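Local coordinates for uncharacterized protein (Shewanella loihica PV-4, PDB 2Q3L) that is of unknown function but has a SpoIIAA-like fold of the STAS/SEC14 class and may bind a ligand or associate with membranes, at residues Met2-Glu14 / Phe24-Met38. Residues are numbered along the deposited sequence; the frame is centred on the assembly and turned at random.
Sequences MSSNLHGIAIGIE and FKAVGKLTHEDYEQM
His7 ND1 donates to Asp34 OD2 over 2.6 Å; the oxygen lies in the imidazole plane and receives the proton on its syn lone pair. Ring and carboxylate planes are 40° apart. The imidazole is swung there by chi1 of 60°, which sets CG between the backbone N and the carbonyl carbon. A second donor, Thr31 N, reaches Asp34 OD2 at 3.2 Å from above the carboxylate plane, while Asp34 N bonds back to Thr31 OG1, completing a capping box at the start of the helix. With an alanine at Asp34, His7 ND1 and Thr31 N would probably lose their shared acceptor, leaving the imidazole held mainly through NE2.

Farther along, Ile9 CD1 sits over the Tyr35 ring, 3.8 Å from its centroid and 10° off the normal, a CH-pi contact flanked by Leu30 and Met38 CE. Ile11 runs alongside Phe24, and Ile11 CD1 comes to 3.4 Å from Phe24 CE2. Behind these side chains the antiparallel hairpin is fixed by paired bonds between Gly8 and Val27 (Val27 N to Gly8 O, 2.8 Å) and between Ala10 and Lys25.

Across the dimer interface, His7 NE2 bonds Asn5 OD1 of the second subunit, whose strand extends the sheet. The contact is the N-terminal beta hairpin of the SpoIIAA-like sheet, with helix 32-45 packed on strand 7-16, outermost within its chain, while Tyr35 also touches helix 68-81 and Phe24 meets strand 54-66.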
# COMPACT_ATOMS: atom_id res chain seq x y z
N MSE A 2 -10.46 9.55 4.65
CA MSE A 2 -9.06 9.81 4.34
C MSE A 2 -8.15 9.22 5.45
O MSE A 2 -8.65 8.75 6.48
CB MSE A 2 -8.80 11.30 4.18
CG MSE A 2 -9.92 12.10 3.47
SE MSE A 2 -10.11 11.98 1.55
CE MSE A 2 -8.28 12.55 1.17
N SER A 3 -6.84 9.25 5.22
CA SER A 3 -5.85 8.65 6.12
C SER A 3 -4.48 9.16 5.72
O SER A 3 -4.22 9.31 4.56
CB SER A 3 -5.95 7.12 5.95
OG SER A 3 -5.03 6.39 6.73
N SER A 4 -3.62 9.51 6.67
CA SER A 4 -2.24 9.96 6.39
C SER A 4 -1.24 9.28 7.35
O SER A 4 -0.37 9.91 7.92
CB SER A 4 -2.14 11.48 6.41
OG SER A 4 -2.77 12.01 7.56
N ASN A 5 -1.39 7.96 7.47
CA ASN A 5 -0.56 7.12 8.33
C ASN A 5 0.94 7.11 7.98
O ASN A 5 1.32 7.08 6.82
CB ASN A 5 -1.11 5.66 8.32
CG ASN A 5 -1.27 5.02 6.84
OD1 ASN A 5 -2.07 5.50 6.00
ND2 ASN A 5 -0.56 3.88 6.60
N LEU A 6 1.78 7.17 9.01
CA LEU A 6 3.23 7.17 8.82
C LEU A 6 3.73 5.75 8.57
O LEU A 6 3.42 4.83 9.35
CB LEU A 6 3.96 7.65 10.08
CG LEU A 6 5.49 7.66 9.94
CD1 LEU A 6 5.93 8.89 9.16
CD2 LEU A 6 6.15 7.63 11.27
N HIS A 7 4.57 5.58 7.56
CA HIS A 7 5.13 4.26 7.28
C HIS A 7 6.44 4.38 6.54
O HIS A 7 6.75 5.43 6.00
CB HIS A 7 4.14 3.42 6.46
CG HIS A 7 3.80 4.03 5.15
ND1 HIS A 7 4.40 3.64 3.96
CD2 HIS A 7 2.94 5.03 4.83
CE1 HIS A 7 3.91 4.37 2.97
NE2 HIS A 7 3.03 5.23 3.47
N GLY A 8 7.20 3.30 6.55
CA GLY A 8 8.43 3.22 5.79
C GLY A 8 9.43 2.23 6.33
O GLY A 8 9.25 1.63 7.38
N ILE A 9 10.52 2.09 5.59
CA ILE A 9 11.65 1.28 6.02
C ILE A 9 12.85 2.17 5.99
O ILE A 9 13.11 2.82 4.99
CB ILE A 9 11.92 0.08 5.10
CG1 ILE A 9 10.62 -0.68 4.83
CG2 ILE A 9 12.95 -0.82 5.70
CD1 ILE A 9 10.74 -1.80 3.81
N ALA A 10 13.54 2.26 7.13
CA ALA A 10 14.82 2.95 7.23
C ALA A 10 15.85 1.84 7.12
O ALA A 10 15.69 0.82 7.77
CB ALA A 10 14.98 3.65 8.61
N ILE A 11 16.87 2.04 6.29
CA ILE A 11 17.98 1.10 6.15
C ILE A 11 19.30 1.85 6.33
O ILE A 11 19.48 2.96 5.82
CB ILE A 11 17.96 0.33 4.80
CG1 ILE A 11 19.09 -0.69 4.74
CG2 ILE A 11 18.04 1.25 3.59
CD1 ILE A 11 18.95 -1.65 3.61
N GLY A 12 20.22 1.28 7.10
CA GLY A 12 21.51 1.88 7.26
C GLY A 12 22.54 0.85 7.68
O GLY A 12 22.18 -0.27 7.98
N ILE A 13 23.80 1.24 7.70
CA ILE A 13 24.86 0.38 8.14
C ILE A 13 25.34 1.00 9.44
O ILE A 13 25.66 2.18 9.46
CB ILE A 13 25.92 0.14 7.08
CG1 ILE A 13 25.25 -0.66 5.95
CG2 ILE A 13 27.10 -0.63 7.70
CD1 ILE A 13 26.07 -0.77 4.68
N GLU A 14 25.24 0.23 10.53
CA GLU A 14 25.59 0.67 11.88
C GLU A 14 26.82 -0.09 12.41
O GLU A 14 27.27 -1.08 11.83
CB GLU A 14 24.39 0.52 12.86
CG GLU A 14 23.19 1.49 12.62
CD GLU A 14 22.15 1.63 13.79
OE1 GLU A 14 21.86 0.68 14.56
OE2 GLU A 14 21.58 2.73 13.90
N PHE A 24 17.78 -2.24 9.86
CA PHE A 24 16.50 -1.89 9.28
C PHE A 24 15.57 -1.50 10.41
O PHE A 24 15.66 -2.01 11.53
CB PHE A 24 15.83 -3.09 8.62
CG PHE A 24 16.64 -3.73 7.54
CD1 PHE A 24 17.61 -4.64 7.86
CD2 PHE A 24 16.38 -3.46 6.20
CE1 PHE A 24 18.35 -5.24 6.87
CE2 PHE A 24 17.11 -4.06 5.19
CZ PHE A 24 18.10 -4.95 5.53
N LYS A 25 14.66 -0.60 10.09
CA LYS A 25 13.61 -0.23 11.00
C LYS A 25 12.38 -0.06 10.15
O LYS A 25 12.31 0.85 9.31
CB LYS A 25 13.91 1.05 11.80
CG LYS A 25 12.77 1.30 12.78
CD LYS A 25 12.87 2.55 13.56
CE LYS A 25 11.72 2.53 14.60
NZ LYS A 25 11.72 3.72 15.41
N ALA A 26 11.42 -0.95 10.38
CA ALA A 26 10.18 -1.01 9.63
C ALA A 26 9.06 -0.37 10.46
O ALA A 26 8.80 -0.76 11.61
CB ALA A 26 9.86 -2.43 9.34
N VAL A 27 8.40 0.63 9.87
CA VAL A 27 7.39 1.41 10.57
C VAL A 27 6.05 1.48 9.85
O VAL A 27 5.99 1.73 8.66
CB VAL A 27 7.88 2.85 10.75
CG1 VAL A 27 6.84 3.69 11.46
CG2 VAL A 27 9.22 2.86 11.50
N GLY A 28 4.97 1.28 10.59
CA GLY A 28 3.62 1.41 10.05
C GLY A 28 3.24 0.27 9.13
O GLY A 28 3.65 -0.85 9.36
N LYS A 29 2.45 0.59 8.10
CA LYS A 29 1.95 -0.38 7.13
C LYS A 29 2.77 -0.21 5.86
O LYS A 29 2.63 0.77 5.14
CB LYS A 29 0.46 -0.13 6.91
CG LYS A 29 -0.23 -1.09 5.92
CD LYS A 29 -0.26 -2.52 6.37
CE LYS A 29 -1.41 -3.27 5.68
NZ LYS A 29 -1.30 -4.73 5.81
N LEU A 30 3.65 -1.18 5.59
CA LEU A 30 4.60 -1.11 4.49
C LEU A 30 3.91 -1.33 3.16
O LEU A 30 2.99 -2.16 3.06
CB LEU A 30 5.71 -2.16 4.68
CG LEU A 30 6.42 -2.13 6.03
CD1 LEU A 30 7.62 -3.13 5.99
CD2 LEU A 30 6.95 -0.78 6.38
N THR A 31 4.36 -0.56 2.16
CA THR A 31 3.84 -0.61 0.83
C THR A 31 4.95 -1.07 -0.11
O THR A 31 6.11 -1.14 0.27
CB THR A 31 3.38 0.76 0.35
OG1 THR A 31 4.51 1.63 0.37
CG2 THR A 31 2.26 1.35 1.25
N HIS A 32 4.54 -1.42 -1.32
CA HIS A 32 5.45 -1.78 -2.36
C HIS A 32 6.45 -0.63 -2.70
O HIS A 32 7.64 -0.86 -2.98
CB HIS A 32 4.62 -2.16 -3.57
CG HIS A 32 5.41 -2.27 -4.83
ND1 HIS A 32 6.36 -3.26 -5.02
CD2 HIS A 32 5.38 -1.54 -5.97
CE1 HIS A 32 6.88 -3.13 -6.23
NE2 HIS A 32 6.30 -2.11 -6.83
N GLU A 33 5.96 0.60 -2.64
CA GLU A 33 6.76 1.78 -2.87
C GLU A 33 7.86 1.85 -1.80
O GLU A 33 8.96 2.25 -2.12
CB GLU A 33 5.92 3.04 -2.88
CG GLU A 33 4.93 3.14 -4.07
CD GLU A 33 3.78 2.05 -4.12
OE1 GLU A 33 3.29 1.58 -3.05
OE2 GLU A 33 3.35 1.67 -5.26
N ASP A 34 7.58 1.41 -0.58
CA ASP A 34 8.61 1.39 0.49
C ASP A 34 9.70 0.39 0.15
O ASP A 34 10.87 0.71 0.38
CB ASP A 34 8.01 1.08 1.88
CG ASP A 34 7.01 2.14 2.34
OD1 ASP A 34 7.05 3.28 1.80
OD2 ASP A 34 6.17 1.83 3.20
N TYR A 35 9.33 -0.82 -0.33
CA TYR A 35 10.32 -1.82 -0.75
C TYR A 35 11.11 -1.34 -1.95
O TYR A 35 12.29 -1.61 -2.06
CB TYR A 35 9.67 -3.20 -0.98
CG TYR A 35 9.49 -3.93 0.32
CD1 TYR A 35 8.36 -3.69 1.13
CD2 TYR A 35 10.48 -4.76 0.82
CE1 TYR A 35 8.22 -4.32 2.42
CE2 TYR A 35 10.34 -5.41 2.08
CZ TYR A 35 9.21 -5.17 2.86
OH TYR A 35 9.07 -5.79 4.07
N GLU A 36 10.45 -0.66 -2.87
CA GLU A 36 11.13 -0.06 -3.97
C GLU A 36 12.17 0.98 -3.57
O GLU A 36 13.21 1.02 -4.16
CB GLU A 36 10.14 0.61 -4.94
CG GLU A 36 9.47 -0.33 -5.84
CD GLU A 36 8.68 0.40 -6.90
OE1 GLU A 36 8.05 1.43 -6.56
OE2 GLU A 36 8.70 -0.07 -8.07
N GLN A 37 11.85 1.87 -2.62
CA GLN A 37 12.80 2.87 -2.15
C GLN A 37 14.02 2.26 -1.47
O GLN A 37 15.14 2.76 -1.56
CB GLN A 37 12.17 3.80 -1.11
CG GLN A 37 11.18 4.83 -1.60
CD GLN A 37 10.55 5.63 -0.43
OE1 GLN A 37 11.19 5.90 0.61
NE2 GLN A 37 9.27 5.97 -0.59
N MSE A 38 13.80 1.17 -0.79
CA MSE A 38 14.86 0.52 0.01
C MSE A 38 15.76 -0.45 -0.77
O MSE A 38 16.88 -0.78 -0.33
CB MSE A 38 14.14 -0.20 1.19
CG MSE A 38 15.03 -0.96 2.17
SE MSE A 38 15.27 -2.81 1.57
CE MSE A 38 13.82 -3.73 2.46
O HOH W 1 1.12 3.05 8.66
O HOH W 2 0.51 2.49 4.21
O HOH W 3 11.06 3.00 2.53